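35 kDa hemin binding protein (Porphyromonas gingivalis, PDB 5Y1A) probably binds hemin and, as a cargo of the type IX secretion system, joins a thioredoxin domain to an immunoglobulin-like beta-sandwich. Local coordinates at residues K86-V91 and D238-K243; A182-N187 and V208-S213; T76-N81 and G92-A97. All blocks are in the same frame, centred on the assembly; numbering follows the deposited sequence. Where two conformers were deposited one is given.

From the N terminus, interaction 3 comes first: strand 73-79 and helix 89-102 meet at 76-81 and 92-97, closing a short loop within the thioredoxin domain. Residues 86-91 lie inside that loop and reach forward to 238-243, so interaction 1 crosses interaction 3 and closes a much longer excursion. Interaction 2, between 182-187 and 208-213, opens and closes entirely within this excursion, pairing neighbouring strands of a beta-sandwich sheet. The three also touch: R90 of interaction 1 bonds to S213 O of interaction 2, and F77 O of interaction 3 probably accepts a hydrogen bond from V208 N. Together they join the thioredoxin domain to the adjoining sandwich.

Interaction 1 (K86-V91 and D238-K243)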
loop_
_atom_site.group_PDB
_atom_site.type_symbol
_atom_site.label_atom_id
_atom_site.label_comp_id
_atom_site.label_asym_id
_atom_site.label_seq_id
_atom_site.Cartn_x
_atom_site.Cartn_y
_atom_site.Cartn_z
ATOM N N LYS A 86 11.601 11.824 0.705
ATOM C CA LYS A 86 13.049 11.627 0.670
ATOM C C LYS A 86 13.372 10.143 0.827
ATOM O O LYS A 86 14.148 9.581 0.044
ATOM C CB LYS A 86 13.734 12.400 1.795
ATOM C CG LYS A 86 15.264 12.413 1.671
ATOM C CD LYS A 86 15.797 13.821 1.457
ATOM C CE LYS A 86 15.980 14.538 2.789
ATOM N NZ LYS A 86 14.725 14.562 3.603
ATOM N N LYS A 87 12.779 9.525 1.849
ATOM C CA LYS A 87 13.090 8.141 2.207
ATOM C C LYS A 87 12.551 7.163 1.152
ATOM O O LYS A 87 13.202 6.141 0.837
ATOM C CB LYS A 87 12.559 7.845 3.615
ATOM C CG LYS A 87 12.898 6.483 4.130
ATOM C CD LYS A 87 12.656 6.403 5.628
ATOM C CE LYS A 87 12.775 4.958 6.084
ATOM N NZ LYS A 87 14.169 4.636 6.498
ATOM N N TRP A 88 11.372 7.491 0.598
ATOM C CA TRP A 88 10.754 6.726 -0.482
ATOM C C TRP A 88 10.557 7.622 -1.704
ATOM O O TRP A 88 9.455 8.126 -1.946
ATOM C CB TRP A 88 9.393 6.156 -0.037
ATOM C CG TRP A 88 9.534 5.125 1.068
ATOM C CD1 TRP A 88 9.824 3.813 0.918
ATOM C CD2 TRP A 88 9.401 5.358 2.476
ATOM N NE1 TRP A 88 9.881 3.188 2.163
ATOM C CE2 TRP A 88 9.636 4.122 3.131
ATOM C CE3 TRP A 88 9.130 6.505 3.255
ATOM C CZ2 TRP A 88 9.565 3.982 4.528
ATOM C CZ3 TRP A 88 9.053 6.371 4.635
ATOM C CH2 TRP A 88 9.274 5.117 5.262
ATOM N N PRO A 89 11.627 7.823 -2.494
ATOM C CA PRO A 89 11.556 8.784 -3.606
ATOM C C PRO A 89 10.510 8.462 -4.665
ATOM O O PRO A 89 10.062 9.383 -5.346
ATOM C CB PRO A 89 12.973 8.740 -4.215
ATOM C CG PRO A 89 13.833 8.107 -3.176
ATOM C CD PRO A 89 12.947 7.187 -2.383
ATOM N N ARG A 90 10.063 7.208 -4.778
ATOM C CA ARG A 90 9.040 6.905 -5.786
ATOM C C ARG A 90 7.704 7.556 -5.387
ATOM O O ARG A 90 6.858 7.800 -6.247
ATOM C CB ARG A 90 8.885 5.399 -5.990
ATOM C CG ARG A 90 10.121 4.742 -6.661
ATOM C CD ARG A 90 10.013 3.219 -6.800
ATOM N NE ARG A 90 8.673 2.823 -7.229
ATOM C CZ ARG A 90 8.212 2.838 -8.482
ATOM N NH1 ARG A 90 8.990 3.204 -9.509
ATOM N NH2 ARG A 90 6.945 2.482 -8.694
ATOM N N VAL A 91 7.531 7.823 -4.094
ATOM C CA VAL A 91 6.376 8.611 -3.614
ATOM C C VAL A 91 6.434 10.058 -4.168
ATOM O O VAL A 91 5.419 10.599 -4.618
ATOM C CB VAL A 91 6.228 8.596 -2.052
ATOM C CG1 VAL A 91 5.068 9.506 -1.606
ATOM C CG2 VAL A 91 6.025 7.164 -1.505
ATOM N N ASP A 238 9.443 -2.063 1.384
ATOM C CA ASP A 238 10.537 -1.095 1.266
ATOM C C ASP A 238 10.925 -0.490 2.630
ATOM O O ASP A 238 10.792 0.715 2.848
ATOM C CB ASP A 238 10.112 0.031 0.314
ATOM C CG ASP A 238 10.334 -0.290 -1.173
ATOM O OD1 ASP A 238 10.949 -1.346 -1.500
ATOM O OD2 ASP A 238 9.918 0.558 -2.022
ATOM N N GLY A 239 11.386 -1.306 3.570
ATOM C CA GLY A 239 11.973 -0.747 4.785
ATOM C C GLY A 239 10.990 -0.154 5.771
ATOM O O GLY A 239 11.269 0.844 6.442
ATOM N N PHE A 240 9.810 -0.760 5.835
ATOM C CA PHE A 240 8.873 -0.450 6.883
ATOM C C PHE A 240 8.237 -1.737 7.330
ATOM O O PHE A 240 8.283 -2.760 6.607
ATOM C CB PHE A 240 7.802 0.568 6.421
ATOM C CG PHE A 240 7.065 0.172 5.163
ATOM C CD1 PHE A 240 5.839 -0.472 5.219
ATOM C CD2 PHE A 240 7.593 0.497 3.911
ATOM C CE1 PHE A 240 5.145 -0.804 4.033
ATOM C CE2 PHE A 240 6.904 0.189 2.738
ATOM C CZ PHE A 240 5.702 -0.472 2.793
ATOM N N GLU A 241 7.631 -1.688 8.510
ATOM C CA GLU A 241 7.065 -2.884 9.117
ATOM C C GLU A 241 5.744 -3.235 8.491
ATOM O O GLU A 241 5.003 -2.343 8.084
ATOM C CB GLU A 241 6.884 -2.679 10.619
ATOM C CG GLU A 241 8.219 -2.494 11.373
ATOM C CD GLU A 241 8.061 -2.568 12.884
ATOM O OE1 GLU A 241 8.820 -3.357 13.507
ATOM O OE2 GLU A 241 7.187 -1.855 13.444
ATOM N N ILE A 242 5.413 -4.528 8.459
ATOM C CA ILE A 242 4.141 -4.967 7.863
ATOM C C ILE A 242 2.897 -4.628 8.714
ATOM O O ILE A 242 1.791 -4.515 8.186
ATOM C CB ILE A 242 4.156 -6.486 7.548
ATOM C CG1 ILE A 242 2.977 -6.856 6.650
ATOM C CG2 ILE A 242 4.189 -7.337 8.854
ATOM C CD1 ILE A 242 3.172 -8.171 5.887
ATOM N N LYS A 243 3.077 -4.498 10.025
ATOM C CA LYS A 243 1.952 -4.219 10.912
ATOM C C LYS A 243 1.200 -2.974 10.414
ATOM O O LYS A 243 1.815 -1.972 10.036
ATOM C CB LYS A 243 2.456 -4.038 12.346
ATOM C CG LYS A 243 1.395 -3.762 13.409
ATOM C CD LYS A 243 2.094 -3.457 14.732
ATOM C CE LYS A 243 1.254 -2.585 15.643
ATOM N NZ LYS A 243 2.113 -1.991 16.729
HETATM O O HOH W 1 13.608 1.781 7.018
#
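W88 holds CG anti to its carbonyl carbon and beside its backbone N (chi1 -66°), which swings the indole out of the break between helices 83-87 and 89-102 with its NE1 edge leading. F240 takes the crowded position, CG between backbone N and carbonyl carbon (chi1 54°), and turns its phenyl edge to the same indole. The indole N-H then drives into D238 O, with NE1 2.7 Å from that oxygen and the N-H...O angle at 163°; the bond lies in both the ring plane and the carbonyl plane. D238 CB sits 3.7 Å from W88 NE1, while F240 CD2 approaches W88 CZ2 to 4.1 Å, the ring planes steeply inclined. K87 runs extended as far as CE, its CG 3.7 Å above one face of the W88 ring. Its NZ then turns to a water at 3.0 Å, and this water donates to G239 O at 2.6 Å. G239 turns the loop with a positive phi. L209, on strand 207-220, touches both aromatic side chains. R90 bonds through NH1 and NH2 to the backbone oxygens of T214, S213 and I211, and its NE lies 5.8 Å from D238 OD2, not in contact. The buried indole N-H is thus satisfied by a neutral backbone carbonyl, the charge of K87 reaches the loop through one water, and R90 and D238 could attract each other only weakly.

Interaction 2 (A182-N187 and V208-S213); sequences AYVLKN and VLMILS
V208 supplies the bump on one face of this antiparallel strand pair. Its CG2, anti to the carbonyl carbon, rises into the hollow between the Y183 ring and the L185 side chain: it lies over the ring face, 4.1 Å from the Y183 ring centroid in a CH-pi contact, and presses against L185 CD2 at 3.5 Å, tighter than usual. Beyond the ring, I211 points the same way as Y183, its CG1 3.8 Å from Y183 CD1. The other face is shaped around V184, whose CG2 fits between M210 CB and L212 CD2, 3.9 Å from each. A182 CB nestles beside L212 CD1, also at 3.9 Å. The register slips midway, where L209 and M210 both face V184 in a classic beta bulge. V184 uses both its polar backbone atoms there: L209 N meets V184 O at 3.0 Å, nearly along the C=O axis, while V184 N bonds M210 O from above that carbonyl's plane. The bulge lies in the outermost strand of an antiparallel sheet of the beta-sandwich, where V208 also bonds through its backbone to F77 of the thioredoxin domain. Next to it the L209 side chain crosses K186 obliquely, CD1 against K186 CB. At the far end L212 N closes on A182 O at 2.8 Å, and a water accepts from A182 N and donates to S213 OG. The face bearing Y183 and V208 turns to the thioredoxin domain, where L94 and T76 cover it and E41 OE2 hydrogen-bonds the hydroxyl of Y183.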
loop_
_atom_site.group_PDB
_atom_site.type_symbol
_atom_site.label_atom_id
_atom_site.label_comp_id
_atom_site.label_asym_id
_atom_site.label_seq_id
_atom_site.Cartn_x
_atom_site.Cartn_y
_atom_site.Cartn_z
ATOM N N ALA A 182 -1.374 0.106 -8.011
ATOM C CA ALA A 182 -1.542 -0.427 -6.656
ATOM C C ALA A 182 -0.554 0.261 -5.711
ATOM O O ALA A 182 0.642 0.474 -6.052
ATOM C CB ALA A 182 -1.359 -1.949 -6.635
ATOM N N TYR A 183 -1.059 0.578 -4.526
ATOM C CA TYR A 183 -0.281 1.188 -3.461
ATOM C C TYR A 183 -0.184 0.246 -2.261
ATOM O O TYR A 183 -1.139 -0.485 -1.941
ATOM C CB TYR A 183 -0.948 2.484 -2.938
ATOM C CG TYR A 183 -1.150 3.606 -3.925
ATOM C CD1 TYR A 183 -0.295 3.783 -5.027
ATOM C CD2 TYR A 183 -2.169 4.549 -3.712
ATOM C CE1 TYR A 183 -0.494 4.882 -5.913
ATOM C CE2 TYR A 183 -2.371 5.619 -4.572
ATOM C CZ TYR A 183 -1.539 5.782 -5.677
ATOM O OH TYR A 183 -1.753 6.850 -6.536
ATOM N N VAL A 184 0.979 0.272 -1.605
ATOM C CA VAL A 184 1.072 -0.227 -0.231
ATOM C C VAL A 184 0.911 0.991 0.701
ATOM O O VAL A 184 1.664 1.965 0.597
ATOM C CB VAL A 184 2.399 -0.956 0.052
ATOM C CG1 VAL A 184 2.339 -1.567 1.487
ATOM C CG2 VAL A 184 2.634 -2.088 -0.998
ATOM N N LEU A 185 -0.075 0.908 1.594
ATOM C CA LEU A 185 -0.496 2.002 2.478
ATOM C C LEU A 185 -0.127 1.630 3.898
ATOM O O LEU A 185 -0.358 0.508 4.299
ATOM C CB LEU A 185 -2.023 2.226 2.374
ATOM C CG LEU A 185 -2.501 2.544 0.946
ATOM C CD1 LEU A 185 -4.037 2.622 0.903
ATOM C CD2 LEU A 185 -1.875 3.854 0.470
ATOM N N LYS A 186 0.453 2.569 4.638
ATOM C CA LYS A 186 0.888 2.331 6.025
ATOM C C LYS A 186 0.018 3.149 6.976
ATOM O O LYS A 186 -0.103 4.372 6.813
ATOM C CB LYS A 186 2.358 2.715 6.189
ATOM C CG LYS A 186 2.952 2.422 7.582
ATOM C CD LYS A 186 3.069 0.918 7.829
ATOM C CE LYS A 186 3.559 0.585 9.245
ATOM N NZ LYS A 186 2.483 0.690 10.263
ATOM N N ASN A 187 -0.587 2.464 7.953
ATOM C CA ASN A 187 -1.422 3.105 8.995
ATOM C C ASN A 187 -0.674 3.183 10.300
ATOM O O ASN A 187 0.362 2.506 10.457
ATOM C CB ASN A 187 -2.727 2.349 9.180
ATOM C CG ASN A 187 -3.506 2.243 7.886
ATOM O OD1 ASN A 187 -3.675 3.244 7.169
ATOM N ND2 ASN A 187 -3.976 1.035 7.567
ATOM N N VAL A 208 0.820 6.454 1.474
ATOM C CA VAL A 208 1.444 5.696 0.397
ATOM C C VAL A 208 2.958 5.577 0.600
ATOM O O VAL A 208 3.640 6.588 0.676
ATOM C CB VAL A 208 1.191 6.349 -0.970
ATOM C CG1 VAL A 208 1.876 5.516 -2.054
ATOM C CG2 VAL A 208 -0.318 6.454 -1.230
ATOM N N LEU A 209 3.469 4.354 0.709
ATOM C CA LEU A 209 4.928 4.161 0.762
ATOM C C LEU A 209 5.504 3.420 -0.421
ATOM O O LEU A 209 6.747 3.490 -0.648
ATOM C CB LEU A 209 5.363 3.427 2.044
ATOM C CG LEU A 209 4.974 4.179 3.324
ATOM C CD1 LEU A 209 5.545 3.379 4.520
ATOM C CD2 LEU A 209 5.443 5.653 3.356
ATOM N N MET A 210 4.645 2.672 -1.119
ATOM C CA MET A 210 5.055 1.957 -2.329
ATOM C C MET A 210 4.008 2.046 -3.425
ATOM O O MET A 210 2.800 2.062 -3.151
ATOM C CB MET A 210 5.356 0.460 -2.058
ATOM C CG MET A 210 6.313 0.179 -0.894
ATOM S SD MET A 210 6.586 -1.628 -0.596
ATOM C CE MET A 210 7.431 -2.096 -2.093
ATOM N N ILE A 211 4.483 2.066 -4.664
ATOM C CA ILE A 211 3.636 1.972 -5.854
ATOM C C ILE A 211 4.167 0.758 -6.619
ATOM O O ILE A 211 5.352 0.711 -6.996
ATOM C CB ILE A 211 3.688 3.267 -6.751
ATOM C CG1 ILE A 211 3.366 4.540 -5.913
ATOM C CG2 ILE A 211 2.718 3.129 -7.946
ATOM C CD1 ILE A 211 4.567 5.254 -5.254
ATOM N N LEU A 212 3.288 -0.211 -6.851
ATOM C CA LEU A 212 3.719 -1.524 -7.336
ATOM C C LEU A 212 4.028 -1.620 -8.829
ATOM O O LEU A 212 4.689 -2.579 -9.261
ATOM C CB LEU A 212 2.708 -2.575 -6.925
ATOM C CG LEU A 212 2.521 -2.688 -5.400
ATOM C CD1 LEU A 212 1.624 -3.881 -5.085
ATOM C CD2 LEU A 212 3.863 -2.794 -4.622
ATOM N N SER A 213 3.556 -0.647 -9.607
ATOM C CA SER A 213 3.919 -0.550 -11.036
ATOM C C SER A 213 5.183 0.287 -11.210
ATOM O O SER A 213 5.250 1.410 -10.707
ATOM C CB SER A 213 2.765 0.089 -11.799
ATOM O OG SER A 213 2.293 1.238 -11.109
HETATM O O HOH W 2 0.913 0.300 -9.287
#

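Interaction 3 (T76-N81 and G92-A97)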
loop_
_atom_site.group_PDB
_atom_site.type_symbol
_atom_site.label_atom_id
_atom_site.label_comp_id
_atom_site.label_asym_id
_atom_site.label_seq_id
_atom_site.Cartn_x
_atom_site.Cartn_y
_atom_site.Cartn_z
ATOM N N THR A 76 -5.935 7.729 0.537
ATOM C CA THR A 76 -4.484 7.631 0.400
ATOM C C THR A 76 -3.878 9.018 0.614
ATOM O O THR A 76 -4.491 10.012 0.222
ATOM C CB THR A 76 -4.057 7.117 -0.981
ATOM O OG1 THR A 76 -4.409 8.081 -1.977
ATOM C CG2 THR A 76 -4.708 5.794 -1.318
ATOM N N PHE A 77 -2.725 9.078 1.287
ATOM C CA PHE A 77 -2.017 10.339 1.526
ATOM C C PHE A 77 -0.687 10.244 0.810
ATOM O O PHE A 77 0.077 9.298 1.041
ATOM C CB PHE A 77 -1.811 10.598 3.019
ATOM C CG PHE A 77 -3.083 10.974 3.734
ATOM C CD1 PHE A 77 -3.331 12.307 4.090
ATOM C CD2 PHE A 77 -4.047 9.997 4.029
ATOM C CE1 PHE A 77 -4.544 12.682 4.714
ATOM C CE2 PHE A 77 -5.249 10.347 4.671
ATOM C CZ PHE A 77 -5.507 11.691 5.016
ATOM N N VAL A 78 -0.412 11.238 -0.038
ATOM C CA VAL A 78 0.776 11.259 -0.892
ATOM C C VAL A 78 1.630 12.422 -0.415
ATOM O O VAL A 78 1.185 13.574 -0.433
ATOM C CB VAL A 78 0.395 11.500 -2.371
ATOM C CG1 VAL A 78 1.656 11.600 -3.227
ATOM C CG2 VAL A 78 -0.527 10.373 -2.911
ATOM N N HIS A 79 2.837 12.113 0.045
ATOM C CA HIS A 79 3.720 13.126 0.622
ATOM C C HIS A 79 4.637 13.753 -0.413
ATOM O O HIS A 79 5.052 13.076 -1.345
ATOM C CB HIS A 79 4.549 12.493 1.727
ATOM C CG HIS A 79 3.819 12.392 3.030
ATOM N ND1 HIS A 79 4.096 13.212 4.098
ATOM C CD2 HIS A 79 2.778 11.612 3.411
ATOM C CE1 HIS A 79 3.276 12.926 5.094
ATOM N NE2 HIS A 79 2.461 11.966 4.703
ATOM N N TYR A 80 4.961 15.037 -0.236
ATOM C CA TYR A 80 5.945 15.674 -1.103
ATOM C C TYR A 80 6.876 16.630 -0.377
ATOM O O TYR A 80 6.463 17.352 0.548
ATOM C CB TYR A 80 5.271 16.381 -2.281
ATOM C CG TYR A 80 6.238 16.711 -3.403
ATOM C CD1 TYR A 80 6.858 15.683 -4.106
ATOM C CD2 TYR A 80 6.502 18.032 -3.779
ATOM C CE1 TYR A 80 7.730 15.926 -5.137
ATOM C CE2 TYR A 80 7.416 18.300 -4.853
ATOM C CZ TYR A 80 8.004 17.215 -5.513
ATOM O OH TYR A 80 8.889 17.333 -6.565
ATOM N N ASN A 81 8.137 16.663 -0.825
ATOM C CA ASN A 81 9.132 17.589 -0.237
ATOM C C ASN A 81 9.269 17.443 1.278
ATOM O O ASN A 81 9.291 18.434 2.020
ATOM C CB ASN A 81 8.880 19.049 -0.632
ATOM C CG ASN A 81 9.326 19.355 -2.057
ATOM O OD1 ASN A 81 9.946 18.517 -2.699
ATOM N ND2 ASN A 81 8.981 20.543 -2.557
ATOM N N GLY A 92 7.625 10.678 -4.166
ATOM C CA GLY A 92 7.811 11.957 -4.870
ATOM C C GLY A 92 7.463 11.887 -6.351
ATOM O O GLY A 92 6.825 12.806 -6.899
ATOM N N GLN A 93 7.868 10.796 -7.001
ATOM C CA GLN A 93 7.573 10.582 -8.426
ATOM C C GLN A 93 6.081 10.490 -8.668
ATOM O O GLN A 93 5.561 11.043 -9.658
ATOM C CB GLN A 93 8.253 9.315 -8.959
ATOM C CG GLN A 93 9.759 9.440 -9.168
ATOM C CD GLN A 93 10.144 10.656 -9.984
ATOM O OE1 GLN A 93 9.710 10.819 -11.132
ATOM N NE2 GLN A 93 10.978 11.509 -9.405
ATOM N N LEU A 94 5.388 9.780 -7.766
ATOM C CA LEU A 94 3.919 9.681 -7.840
ATOM C C LEU A 94 3.284 11.081 -7.732
ATOM O O LEU A 94 2.398 11.432 -8.539
ATOM C CB LEU A 94 3.389 8.775 -6.737
ATOM C CG LEU A 94 1.860 8.683 -6.652
ATOM C CD1 LEU A 94 1.263 8.005 -7.878
ATOM C CD2 LEU A 94 1.476 7.915 -5.366
ATOM N N PHE A 95 3.739 11.863 -6.756
ATOM C CA PHE A 95 3.247 13.232 -6.599
ATOM C C PHE A 95 3.453 14.053 -7.872
ATOM O O PHE A 95 2.520 14.688 -8.368
ATOM C CB PHE A 95 3.862 13.969 -5.403
ATOM C CG PHE A 95 3.317 15.352 -5.275
ATOM C CD1 PHE A 95 2.110 15.574 -4.629
ATOM C CD2 PHE A 95 3.937 16.408 -5.935
ATOM C CE1 PHE A 95 1.548 16.887 -4.595
ATOM C CE2 PHE A 95 3.402 17.716 -5.900
ATOM C CZ PHE A 95 2.202 17.943 -5.241
ATOM N N ILE A 96 4.668 14.044 -8.396
ATOM C CA ILE A 96 4.979 14.791 -9.632
ATOM C C ILE A 96 4.030 14.434 -10.785
ATOM O O ILE A 96 3.587 15.317 -11.525
ATOM C CB ILE A 96 6.463 14.541 -10.024
ATOM C CG1 ILE A 96 7.356 15.273 -9.009
ATOM C CG2 ILE A 96 6.760 14.946 -11.504
ATOM C CD1 ILE A 96 8.838 14.855 -9.082
ATOM N N ALA A 97 3.714 13.146 -10.913
ATOM C CA ALA A 97 2.801 12.658 -11.935
ATOM C C ALA A 97 1.387 13.172 -11.703
ATOM O O ALA A 97 0.731 13.644 -12.636
ATOM C CB ALA A 97 2.825 11.094 -11.992
#
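V78 is the first residue of 76-81 to touch helical segment 92-97, its two methyls parting between neighbouring helical residues. CG1, anti to the backbone N, comes to 3.9 Å from F95 CB and lies at the edge of the phenyl ring; CG2 meets L94 CD2 at 4.0 Å, the two side chains crossing at about a right angle. H79 points away from the helix, its ND1 hydrogen-bonded to D82 OD2 and its ring edge-to-face with that of H204. Y80 turns back and carries most of the contact. With CG anti to the backbone N (chi1 -164°), its ring spreads over that of F95 as an offset stack, centroids 4.5 Å apart and planes 21° from parallel. Y80 CG sits 3.4 Å from F95 CD2, and the Y80 CB adds a CH-pi contact over the phenyl, 3.9 Å from the F95 ring centroid. F95 also holds CG anti to its backbone N, which carries its ring toward the strand. G92 CA lies in plane at the tyrosine ring edge, where the glycine brings the helix backbone close: Y80 CE1 is 3.7 Å from G92 O. At the tip, Y80 OH rests 3.5 Å from I96 CD1. N81 folds under the other face of the tyrosine, its OD1 3.3 Å above the Y80 ring plane. The short segments cross at 99°, consistent with the thioredoxin fold, where a helix following the beta-alpha-beta half lies across the sheet and leads into the second half; helix 89-102 probably takes that place.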